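Local atomic coordinates of uncharacterized protein (Bombyx mori, PDB entry 5AZ0), a protein that is an aldo-keto reductase, AKR2E5 of the silkworm, which probably reduces carbonyl compounds with a nicotinamide cofactor as other members of this family do. Residues F9-N12 against E16-A19; R158-V163 against K170-S175; F177-M182 against V210-A215; A121-H124 against H130-L133. All coordinates share one frame; numbering follows the deposited sequence.

Contact 1: F9-N12 against E16-A19; sequences FKLN and EIPA
Phe9 and Ile17 form an antiparallel hydrogen-bonded pair. Phe9 N donates to Ile17 O at 2.8 Å, and Ile17 N returns a straighter bond to Phe9 O, 168° at the hydrogen. On the face carrying the Phe9 and Ile17 side chains, the Phe9 ring receives the methyl of Ala19 over one face: CB sits 4.2 Å from the ring centroid, displaced toward the CE2–CZ rim, a CH-pi contact. Leu11 CD2 meets Ile17 CG2 at 3.8 Å, the two branches crossing at a slant. The other side of the hairpin is polar. There Lys10 and Glu16, a non-hydrogen-bonded pair, run side by side, and the lysine chain kinks at chi2 (-54°) to bring NZ within 2.8 Å of Glu16 OE2. It reaches that oxygen on its anti side, 31° out of the carboxylate plane. Ile17 and Pro18 both touch Phe100 of strand 100-105, and Pro18 O accepts from His68 ND1. In aldo-keto reductases such an N-terminal hairpin closes the bottom of the barrel. Ile17 is thus buried against Phe100, the Phe9 ring stays partly exposed near a bound acetate, and the salt bridge, between two exposed side chains, probably adds only modest stability.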
loop_
_atom_site.group_PDB
_atom_site.type_symbol
_atom_site.label_atom_id
_atom_site.label_comp_id
_atom_site.label_asym_id
_atom_site.label_seq_id
_atom_site.Cartn_x
_atom_site.Cartn_y
_atom_site.Cartn_z
ATOM N N PHE A 9 -6.492 -10.320 -8.229
ATOM C CA PHE A 9 -5.597 -11.442 -7.828
ATOM C C PHE A 9 -6.215 -12.215 -6.699
ATOM O O PHE A 9 -7.113 -11.719 -6.036
ATOM C CB PHE A 9 -4.234 -10.916 -7.460
ATOM C CG PHE A 9 -3.521 -10.149 -8.592
ATOM C CD1 PHE A 9 -3.599 -10.550 -9.908
ATOM C CD2 PHE A 9 -2.673 -9.124 -8.307
ATOM C CE1 PHE A 9 -2.898 -9.875 -10.901
ATOM C CE2 PHE A 9 -1.992 -8.432 -9.273
ATOM C CZ PHE A 9 -2.077 -8.823 -10.567
ATOM N N LYS A 10 -5.826 -13.469 -6.552
ATOM C CA LYS A 10 -6.345 -14.343 -5.536
ATOM C C LYS A 10 -5.370 -14.345 -4.346
ATOM O O LYS A 10 -4.179 -14.520 -4.502
ATOM C CB LYS A 10 -6.491 -15.755 -6.098
ATOM C CG LYS A 10 -7.184 -15.913 -7.477
ATOM C CD LYS A 10 -8.529 -15.254 -7.461
ATOM C CE LYS A 10 -9.549 -15.876 -8.452
ATOM N NZ LYS A 10 -10.914 -15.836 -7.760
ATOM N N LEU A 11 -5.875 -14.203 -3.156
ATOM C CA LEU A 11 -5.057 -14.295 -1.941
ATOM C C LEU A 11 -4.993 -15.715 -1.422
ATOM O O LEU A 11 -5.814 -16.556 -1.754
ATOM C CB LEU A 11 -5.657 -13.412 -0.843
ATOM C CG LEU A 11 -5.708 -11.910 -1.149
ATOM C CD1 LEU A 11 -6.532 -11.260 -0.036
ATOM C CD2 LEU A 11 -4.323 -11.337 -1.317
ATOM N N ASN A 12 -4.022 -15.956 -0.555
ATOM C CA ASN A 12 -3.816 -17.297 0.052
ATOM C C ASN A 12 -4.790 -17.685 1.097
ATOM O O ASN A 12 -4.681 -18.763 1.719
ATOM C CB ASN A 12 -2.389 -17.392 0.602
ATOM C CG ASN A 12 -2.110 -16.410 1.732
ATOM O OD1 ASN A 12 -3.003 -15.631 2.161
ATOM N ND2 ASN A 12 -0.851 -16.359 2.144
ATOM N N GLU A 16 -10.357 -12.537 -3.074
ATOM C CA GLU A 16 -9.791 -11.713 -4.162
ATOM C C GLU A 16 -9.387 -10.354 -3.721
ATOM O O GLU A 16 -10.063 -9.767 -2.891
ATOM C CB GLU A 16 -10.935 -11.437 -5.201
ATOM C CG GLU A 16 -11.303 -12.705 -5.876
ATOM C CD GLU A 16 -12.157 -12.514 -7.110
ATOM O OE1 GLU A 16 -13.114 -11.716 -7.091
ATOM O OE2 GLU A 16 -11.840 -13.218 -8.029
ATOM N N ILE A 17 -8.367 -9.816 -4.354
ATOM C CA ILE A 17 -7.966 -8.481 -4.157
ATOM C C ILE A 17 -7.826 -7.783 -5.521
ATOM O O ILE A 17 -7.137 -8.286 -6.367
ATOM C CB ILE A 17 -6.678 -8.395 -3.368
ATOM C CG1 ILE A 17 -6.406 -6.912 -3.008
ATOM C CG2 ILE A 17 -5.475 -9.006 -4.083
ATOM C CD1 ILE A 17 -5.328 -6.756 -1.931
ATOM N N PRO A 18 -8.489 -6.639 -5.721
ATOM C CA PRO A 18 -8.361 -5.948 -7.020
ATOM C C PRO A 18 -6.951 -5.454 -7.220
ATOM O O PRO A 18 -6.330 -4.877 -6.270
ATOM C CB PRO A 18 -9.351 -4.754 -6.897
ATOM C CG PRO A 18 -10.389 -5.221 -5.900
ATOM C CD PRO A 18 -9.585 -6.055 -4.896
ATOM N N ALA A 19 -6.478 -5.618 -8.454
ATOM C CA ALA A 19 -5.069 -5.361 -8.829
ATOM C C ALA A 19 -4.639 -3.937 -8.788
ATOM O O ALA A 19 -3.435 -3.628 -8.859
ATOM C CB ALA A 19 -4.824 -5.879 -10.177
#

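Contact 2: R158-V163 against K170-S175; sequences RGFEEV and KAIGVS
Phe160 of helix 153-165 and Ile172 of strand 172-175 meet where the two backbones draw together, their CA atoms 6.3 Å apart. The short helix and strand axes approach to 9.0 Å and run roughly antiparallel, at 146°, as expected inside a beta-alpha-beta unit: here strand 133-136, the helix, and strand 172-175 of the TIM barrel. Phe160 and Ile172 both point at the opposite element and slide past each other. The CG2 branch of Ile172 arrives at the edge of the phenyl ring, near its plane, and touches Phe160 CB at 4.0 Å; the same methyl lies 3.5 Å from Phe160 O. Having CG1 wedged between the backbone N and the carbonyl carbon (chi1 57°) lets the isoleucine work with both arms, since CD1 extends to the CG of Glu161, 4.0 Å away. That glutamate leaves the helix away from the strand and offers only its aliphatic part here; its OE2 accepts from the backbone N of Asn190 and of Val191. Farther along the ring, Phe160 CE2 comes to 4.0 Å from Gly173 O. Trp157, its ring nearly parallel to that of Phe160, also packs on Ile172. This seam is dispersive, methyl against ring and helix backbone, and relies on fit; directed bonds of the helix, such as those of Glu161, go to other parts of the chain.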
loop_
_atom_site.group_PDB
_atom_site.type_symbol
_atom_site.label_atom_id
_atom_site.label_comp_id
_atom_site.label_asym_id
_atom_site.label_seq_id
_atom_site.Cartn_x
_atom_site.Cartn_y
_atom_site.Cartn_z
ATOM N N ARG A 158 0.366 -12.518 16.605
ATOM C CA ARG A 158 -0.671 -13.238 17.344
ATOM C C ARG A 158 -1.959 -12.402 17.500
ATOM O O ARG A 158 -3.040 -12.931 17.468
ATOM C CB ARG A 158 -0.252 -13.695 18.763
ATOM C CG ARG A 158 0.864 -14.754 18.816
ATOM C CD ARG A 158 1.221 -15.356 20.236
ATOM N NE ARG A 158 2.527 -14.886 20.771
ATOM C CZ ARG A 158 3.762 -15.170 20.260
ATOM N NH1 ARG A 158 3.950 -15.952 19.187
ATOM N NH2 ARG A 158 4.858 -14.642 20.831
ATOM N N GLY A 159 -1.810 -11.120 17.741
ATOM C CA GLY A 159 -2.935 -10.203 17.809
ATOM C C GLY A 159 -3.610 -10.115 16.449
ATOM O O GLY A 159 -4.830 -10.063 16.408
ATOM N N PHE A 160 -2.853 -10.092 15.339
ATOM C CA PHE A 160 -3.513 -10.097 13.979
ATOM C C PHE A 160 -4.309 -11.389 13.802
ATOM O O PHE A 160 -5.448 -11.352 13.374
ATOM C CB PHE A 160 -2.507 -9.915 12.835
ATOM C CG PHE A 160 -2.150 -8.497 12.593
ATOM C CD1 PHE A 160 -1.392 -7.797 13.498
ATOM C CD2 PHE A 160 -2.629 -7.847 11.492
ATOM C CE1 PHE A 160 -1.105 -6.464 13.309
ATOM C CE2 PHE A 160 -2.347 -6.542 11.286
ATOM C CZ PHE A 160 -1.623 -5.834 12.220
ATOM N N GLU A 161 -3.763 -12.527 14.243
ATOM C CA GLU A 161 -4.493 -13.793 14.170
ATOM C C GLU A 161 -5.745 -13.786 15.035
ATOM O O GLU A 161 -6.771 -14.385 14.637
ATOM C CB GLU A 161 -3.570 -15.023 14.520
ATOM C CG GLU A 161 -2.433 -15.158 13.494
ATOM C CD GLU A 161 -1.342 -16.199 13.853
ATOM O OE1 GLU A 161 -1.221 -16.477 15.034
ATOM O OE2 GLU A 161 -0.571 -16.655 12.984
ATOM N N GLU A 162 -5.670 -13.127 16.215
ATOM C CA GLU A 162 -6.833 -13.021 17.080
ATOM C C GLU A 162 -7.967 -12.156 16.413
ATOM O O GLU A 162 -9.161 -12.525 16.471
ATOM C CB GLU A 162 -6.406 -12.553 18.526
ATOM C CG GLU A 162 -5.607 -13.621 19.338
ATOM C CD GLU A 162 -4.766 -13.112 20.582
ATOM O OE1 GLU A 162 -4.588 -11.897 20.832
ATOM O OE2 GLU A 162 -4.275 -13.984 21.343
ATOM N N VAL A 163 -7.629 -11.041 15.804
ATOM C CA VAL A 163 -8.697 -10.160 15.250
ATOM C C VAL A 163 -9.332 -10.815 14.012
ATOM O O VAL A 163 -10.522 -10.611 13.765
ATOM C CB VAL A 163 -8.233 -8.760 14.913
ATOM C CG1 VAL A 163 -7.821 -8.029 16.211
ATOM C CG2 VAL A 163 -7.089 -8.713 13.876
ATOM N N LYS A 170 -11.278 -9.741 7.223
ATOM C CA LYS A 170 -11.347 -10.996 6.409
ATOM C C LYS A 170 -9.927 -11.457 6.021
ATOM O O LYS A 170 -9.776 -12.516 5.512
ATOM C CB LYS A 170 -12.099 -10.786 5.123
ATOM C CG LYS A 170 -13.546 -10.351 5.266
ATOM C CD LYS A 170 -14.381 -11.470 5.869
ATOM C CE LYS A 170 -15.765 -11.603 5.169
ATOM N NZ LYS A 170 -16.410 -12.943 5.384
ATOM N N ALA A 171 -8.906 -10.645 6.278
ATOM C CA ALA A 171 -7.543 -11.032 5.952
ATOM C C ALA A 171 -6.529 -10.238 6.754
ATOM O O ALA A 171 -6.780 -9.058 7.093
ATOM C CB ALA A 171 -7.247 -10.887 4.441
ATOM N N ILE A 172 -5.367 -10.875 6.992
ATOM C CA ILE A 172 -4.246 -10.225 7.681
ATOM C C ILE A 172 -3.018 -10.258 6.803
ATOM O O ILE A 172 -2.782 -11.256 6.068
ATOM C CB ILE A 172 -4.015 -10.838 9.098
ATOM C CG1 ILE A 172 -3.769 -12.369 9.013
ATOM C CG2 ILE A 172 -5.205 -10.584 10.006
ATOM C CD1 ILE A 172 -3.489 -13.037 10.300
ATOM N N GLY A 173 -2.222 -9.195 6.895
ATOM C CA GLY A 173 -1.028 -9.033 6.120
ATOM C C GLY A 173 -0.049 -8.112 6.825
ATOM O O GLY A 173 -0.328 -7.607 7.944
ATOM N N VAL A 174 1.064 -7.826 6.129
ATOM C CA VAL A 174 2.128 -6.983 6.637
ATOM C C VAL A 174 2.510 -5.958 5.639
ATOM O O VAL A 174 2.127 -5.983 4.470
ATOM C CB VAL A 174 3.384 -7.829 7.096
ATOM C CG1 VAL A 174 3.030 -8.807 8.211
ATOM C CG2 VAL A 174 4.033 -8.608 5.917
ATOM N N SER A 175 3.306 -5.030 6.096
ATOM C CA SER A 175 3.816 -4.019 5.248
ATOM C C SER A 175 5.276 -3.708 5.654
ATOM O O SER A 175 5.627 -3.697 6.800
ATOM C CB SER A 175 2.952 -2.785 5.374
ATOM O OG SER A 175 3.338 -1.782 4.461
#

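Contact 3: F177-M182 against V210-A215; sequences FNIEQM and VDYCQA
The Tyr212 ring is met by Ile179 and Met182, and both come in at a slant, neither squarely over a face nor at the edge. Ile179 works at the root of the ring: CG1 lies 3.8 Å from Tyr212 CG, and CD1 reaches Tyr212 CB at 3.6 Å, the shortest approach between the two segments. Near the far end, Met182 CB stands 4.0 Å from Tyr212 CE2. Tyr212 holds its CG anti to the backbone nitrogen (chi1 -178°), a setting that swings the ring across to the neighbouring helix 179-188, where Lys183 and Leu186 also touch it. Helices 179-188 and 207-215 lie side by side on the outside of the TIM barrel and follow strands 172-175 and 195-199. On the side facing the barrel wall, Met182 CG comes to 4.3 Å from the SG of Cys213; both residues rest on Asn196 of strand 195-199. The start of the first helix is fixed by a capping box. Asn178 OD1 accepts from Gln181 N at 2.7 Å, the donor almost in line with the amide C=O, while Asn178 N donates to Gln181 OE1 at 2.9 Å, in the carbonyl plane and on a lone pair. The side-chain amide nitrogens of both residues carry the link onward to the C-terminal segment: Asn178 ND2 donates to Pro325 O and Gln181 NE2 to Asn323 O.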
loop_
_atom_site.group_PDB
_atom_site.type_symbol
_atom_site.label_atom_id
_atom_site.label_comp_id
_atom_site.label_asym_id
_atom_site.label_seq_id
_atom_site.Cartn_x
_atom_site.Cartn_y
_atom_site.Cartn_z
ATOM N N PHE A 177 7.970 -5.524 5.286
ATOM C CA PHE A 177 8.721 -6.611 5.851
ATOM C C PHE A 177 9.799 -6.929 4.797
ATOM O O PHE A 177 9.484 -7.005 3.589
ATOM C CB PHE A 177 7.831 -7.844 6.112
ATOM C CG PHE A 177 7.197 -7.881 7.491
ATOM C CD1 PHE A 177 6.604 -6.773 8.020
ATOM C CD2 PHE A 177 7.238 -9.025 8.240
ATOM C CE1 PHE A 177 6.116 -6.810 9.315
ATOM C CE2 PHE A 177 6.720 -9.102 9.491
ATOM C CZ PHE A 177 6.173 -7.957 10.044
ATOM N N ASN A 178 11.045 -7.150 5.226
ATOM C CA ASN A 178 12.082 -7.548 4.278
ATOM C C ASN A 178 12.057 -9.085 4.164
ATOM O O ASN A 178 11.282 -9.749 4.815
ATOM C CB ASN A 178 13.475 -7.000 4.695
ATOM C CG ASN A 178 13.965 -7.567 6.013
ATOM O OD1 ASN A 178 13.651 -8.698 6.406
ATOM N ND2 ASN A 178 14.671 -6.746 6.751
ATOM N N ILE A 179 12.974 -9.668 3.377
ATOM C CA ILE A 179 12.866 -11.075 3.036
ATOM C C ILE A 179 13.139 -11.921 4.231
ATOM O O ILE A 179 12.469 -12.961 4.447
ATOM C CB ILE A 179 13.785 -11.415 1.813
ATOM C CG1 ILE A 179 13.538 -12.834 1.326
ATOM C CG2 ILE A 179 15.314 -11.159 2.121
ATOM C CD1 ILE A 179 14.229 -13.113 -0.022
ATOM N N GLU A 180 14.041 -11.455 5.114
ATOM C CA GLU A 180 14.365 -12.133 6.362
ATOM C C GLU A 180 13.162 -12.145 7.306
ATOM O O GLU A 180 12.804 -13.140 7.948
ATOM C CB GLU A 180 15.582 -11.401 7.042
ATOM C CG GLU A 180 16.949 -11.493 6.318
ATOM C CD GLU A 180 17.243 -10.432 5.244
ATOM O OE1 GLU A 180 16.436 -9.513 5.016
ATOM O OE2 GLU A 180 18.306 -10.542 4.577
ATOM N N GLN A 181 12.549 -10.974 7.445
ATOM C CA GLN A 181 11.291 -10.874 8.297
ATOM C C GLN A 181 10.135 -11.744 7.728
ATOM O O GLN A 181 9.461 -12.488 8.455
ATOM C CB GLN A 181 10.891 -9.417 8.394
ATOM C CG GLN A 181 11.917 -8.617 9.221
ATOM C CD GLN A 181 11.758 -7.142 9.082
ATOM O OE1 GLN A 181 11.339 -6.655 8.036
ATOM N NE2 GLN A 181 12.072 -6.403 10.153
ATOM N N MET A 182 10.017 -11.766 6.406
ATOM C CA MET A 182 8.975 -12.619 5.776
ATOM C C MET A 182 9.198 -14.060 6.032
ATOM O O MET A 182 8.262 -14.842 6.414
ATOM C CB MET A 182 8.908 -12.336 4.280
ATOM C CG MET A 182 8.318 -10.951 3.936
ATOM S SD MET A 182 6.556 -10.810 4.477
ATOM C CE MET A 182 5.835 -12.327 3.906
ATOM N N VAL A 210 10.094 -9.858 -3.986
ATOM C CA VAL A 210 8.866 -10.185 -4.724
ATOM C C VAL A 210 8.807 -11.668 -5.047
ATOM O O VAL A 210 7.793 -12.310 -4.839
ATOM C CB VAL A 210 8.755 -9.315 -5.983
ATOM C CG1 VAL A 210 7.645 -9.782 -6.935
ATOM C CG2 VAL A 210 8.534 -7.866 -5.589
ATOM N N ASP A 211 9.915 -12.224 -5.535
ATOM C CA ASP A 211 9.965 -13.619 -5.901
ATOM C C ASP A 211 9.743 -14.477 -4.695
ATOM O O ASP A 211 9.033 -15.448 -4.755
ATOM C CB ASP A 211 11.347 -13.981 -6.561
ATOM C CG ASP A 211 11.519 -13.393 -7.969
ATOM O OD1 ASP A 211 10.546 -12.906 -8.609
ATOM O OD2 ASP A 211 12.659 -13.364 -8.433
ATOM N N TYR A 212 10.378 -14.121 -3.598
ATOM C CA TYR A 212 10.182 -14.900 -2.366
ATOM C C TYR A 212 8.690 -14.891 -1.926
ATOM O O TYR A 212 8.082 -15.936 -1.553
ATOM C CB TYR A 212 11.075 -14.353 -1.217
ATOM C CG TYR A 212 10.917 -15.193 0.034
ATOM C CD1 TYR A 212 11.517 -16.469 0.131
ATOM C CD2 TYR A 212 10.136 -14.786 1.069
ATOM C CE1 TYR A 212 11.343 -17.256 1.262
ATOM C CE2 TYR A 212 9.917 -15.580 2.184
ATOM C CZ TYR A 212 10.516 -16.799 2.281
ATOM O OH TYR A 212 10.274 -17.545 3.416
ATOM N N CYS A 213 8.100 -13.712 -1.940
ATOM C CA CYS A 213 6.630 -13.602 -1.560
ATOM C C CYS A 213 5.750 -14.439 -2.455
ATOM O O CYS A 213 4.948 -15.249 -1.975
ATOM C CB CYS A 213 6.186 -12.118 -1.514
ATOM S SG CYS A 213 6.918 -11.175 -0.079
ATOM N N GLN A 214 5.922 -14.258 -3.757
ATOM C CA GLN A 214 5.125 -14.971 -4.751
ATOM C C GLN A 214 5.378 -16.451 -4.675
ATOM O O GLN A 214 4.385 -17.208 -4.780
ATOM C CB GLN A 214 5.369 -14.431 -6.152
ATOM C CG GLN A 214 4.877 -12.968 -6.235
ATOM C CD GLN A 214 5.053 -12.373 -7.609
ATOM O OE1 GLN A 214 5.878 -12.848 -8.346
ATOM N NE2 GLN A 214 4.268 -11.352 -7.962
ATOM N N ALA A 215 6.642 -16.892 -4.401
ATOM C CA ALA A 215 6.848 -18.368 -4.229
ATOM C C ALA A 215 6.126 -18.897 -3.028
ATOM O O ALA A 215 5.874 -20.081 -2.981
ATOM C CB ALA A 215 8.340 -18.757 -4.101
#

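Contact 4: A121-H124 against H130-L133; sequences ASLH and HVNL
Leu123 presses one methyl, CD2, onto the backbone that joins His130 to Val131, and this single branch makes the tight part of the contact. It lies over the flat face of the peptide, 3.4 Å from Val131 N and 3.5 Å from His130 C. The same methyl meets Val131 CG1 at 3.8 Å. Leu123 has its CG beside the backbone nitrogen and anti to the carbonyl carbon (chi1 -70°), and a chi2 of 168° sends CD1 on in the extended direction and turns CD2 onto the peptide, in the segment leading from helix 112-126 into strand 133-136. Leu168 also touches Leu123, and Leu119 and Leu126 of the same helix touch Val131.

The other side of the 130-133 backbone is looser and more polar. The imidazole of His130 leaves the chain away from the helix, and its side chain comes no nearer than 5.0 Å to segment 121-124. It is partly exposed and lies about 4 Å from a bound calcium ion. Arg96 NH2 serves two acceptors here, His130 O and Asn132 OD1, and that same asparagine oxygen also accepts from Ile101 N.

The peptide pressed by Leu123 is thus gripped by other means: its oxygen is bonded to Arg96, and Val131 makes backbone bonds with Leu168 and Lys170. The leucine methyl adds van der Waals contact over its face and shields it on the helix side, while the polar bonding comes from residues outside the helix.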
loop_
_atom_site.group_PDB
_atom_site.type_symbol
_atom_site.label_atom_id
_atom_site.label_comp_id
_atom_site.label_asym_id
_atom_site.label_seq_id
_atom_site.Cartn_x
_atom_site.Cartn_y
_atom_site.Cartn_z
ATOM N N ALA A 121 -11.061 0.614 16.727
ATOM C CA ALA A 121 -11.126 2.048 16.543
ATOM C C ALA A 121 -11.132 2.433 15.087
ATOM O O ALA A 121 -11.942 3.291 14.649
ATOM C CB ALA A 121 -9.982 2.739 17.338
ATOM N N SER A 122 -10.257 1.803 14.288
ATOM C CA SER A 122 -10.233 2.139 12.866
ATOM C C SER A 122 -11.613 1.756 12.250
ATOM O O SER A 122 -12.118 2.468 11.366
ATOM C CB SER A 122 -9.118 1.384 12.116
ATOM O OG SER A 122 -7.867 2.006 12.175
ATOM N N LEU A 123 -12.149 0.613 12.658
ATOM C CA LEU A 123 -13.400 0.161 12.114
ATOM C C LEU A 123 -14.556 1.130 12.501
ATOM O O LEU A 123 -15.443 1.413 11.668
ATOM C CB LEU A 123 -13.752 -1.242 12.594
ATOM C CG LEU A 123 -12.883 -2.379 12.035
ATOM C CD1 LEU A 123 -13.165 -3.628 12.839
ATOM C CD2 LEU A 123 -13.244 -2.655 10.594
ATOM N N HIS A 124 -14.522 1.633 13.737
ATOM C CA HIS A 124 -15.471 2.694 14.114
ATOM C C HIS A 124 -15.317 3.940 13.219
ATOM O O HIS A 124 -16.272 4.436 12.715
ATOM C CB HIS A 124 -15.384 3.049 15.597
ATOM C CG HIS A 124 -16.611 3.708 16.121
ATOM N ND1 HIS A 124 -16.778 5.082 16.116
ATOM C CD2 HIS A 124 -17.777 3.182 16.579
ATOM C CE1 HIS A 124 -17.975 5.368 16.591
ATOM N NE2 HIS A 124 -18.578 4.232 16.908
ATOM N N HIS A 130 -16.299 -4.901 9.506
ATOM C CA HIS A 130 -15.010 -5.509 9.218
ATOM C C HIS A 130 -14.335 -4.834 8.075
ATOM O O HIS A 130 -14.962 -4.157 7.259
ATOM C CB HIS A 130 -15.136 -7.007 8.921
ATOM C CG HIS A 130 -16.040 -7.291 7.768
ATOM N ND1 HIS A 130 -17.390 -7.566 7.941
ATOM C CD2 HIS A 130 -15.820 -7.288 6.432
ATOM C CE1 HIS A 130 -17.946 -7.728 6.746
ATOM N NE2 HIS A 130 -17.014 -7.599 5.821
ATOM N N VAL A 131 -13.012 -4.951 8.051
ATOM C CA VAL A 131 -12.246 -4.619 6.868
ATOM C C VAL A 131 -11.999 -5.901 6.090
ATOM O O VAL A 131 -12.150 -6.998 6.630
ATOM C CB VAL A 131 -10.886 -3.926 7.153
ATOM C CG1 VAL A 131 -11.080 -2.418 7.498
ATOM C CG2 VAL A 131 -10.063 -4.636 8.226
ATOM N N ASN A 132 -11.612 -5.735 4.836
ATOM C CA ASN A 132 -11.194 -6.867 4.004
ATOM C C ASN A 132 -9.752 -7.271 4.300
ATOM O O ASN A 132 -9.419 -8.447 4.140
ATOM C CB ASN A 132 -11.315 -6.572 2.533
ATOM C CG ASN A 132 -12.764 -6.258 2.162
ATOM O OD1 ASN A 132 -13.235 -5.123 2.410
ATOM N ND2 ASN A 132 -13.484 -7.274 1.627
ATOM N N LEU A 133 -8.935 -6.304 4.711
ATOM C CA LEU A 133 -7.547 -6.590 4.981
ATOM C C LEU A 133 -7.031 -5.633 6.077
ATOM O O LEU A 133 -7.307 -4.437 6.019
ATOM C CB LEU A 133 -6.742 -6.454 3.670
ATOM C CG LEU A 133 -5.218 -6.572 3.822
ATOM C CD1 LEU A 133 -4.823 -7.995 4.267
ATOM C CD2 LEU A 133 -4.609 -6.262 2.454
#

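Overall arrangement
Contacts 2, 3 and 4 lie along successive strands and helices of one TIM barrel, and contact 1 belongs to the hairpin preceding it. Contacts 4 and 2 are the closest pair, with centres about 12 Å apart, and they touch: Lys170 N lies 2.9 Å from Val131 O, probably a hydrogen bond between the chain segments entering neighbouring strands. Contact 2 passes into contact 3 along the chain, where Val174 CG2 packs on Met182 SD at 3.6 Å. Contact 1 touches none of the others; its centre is about 16 Å from that of contact 2. As in relatives, the active site probably lies at the C-terminal ends of the barrel strands, away from the hairpin.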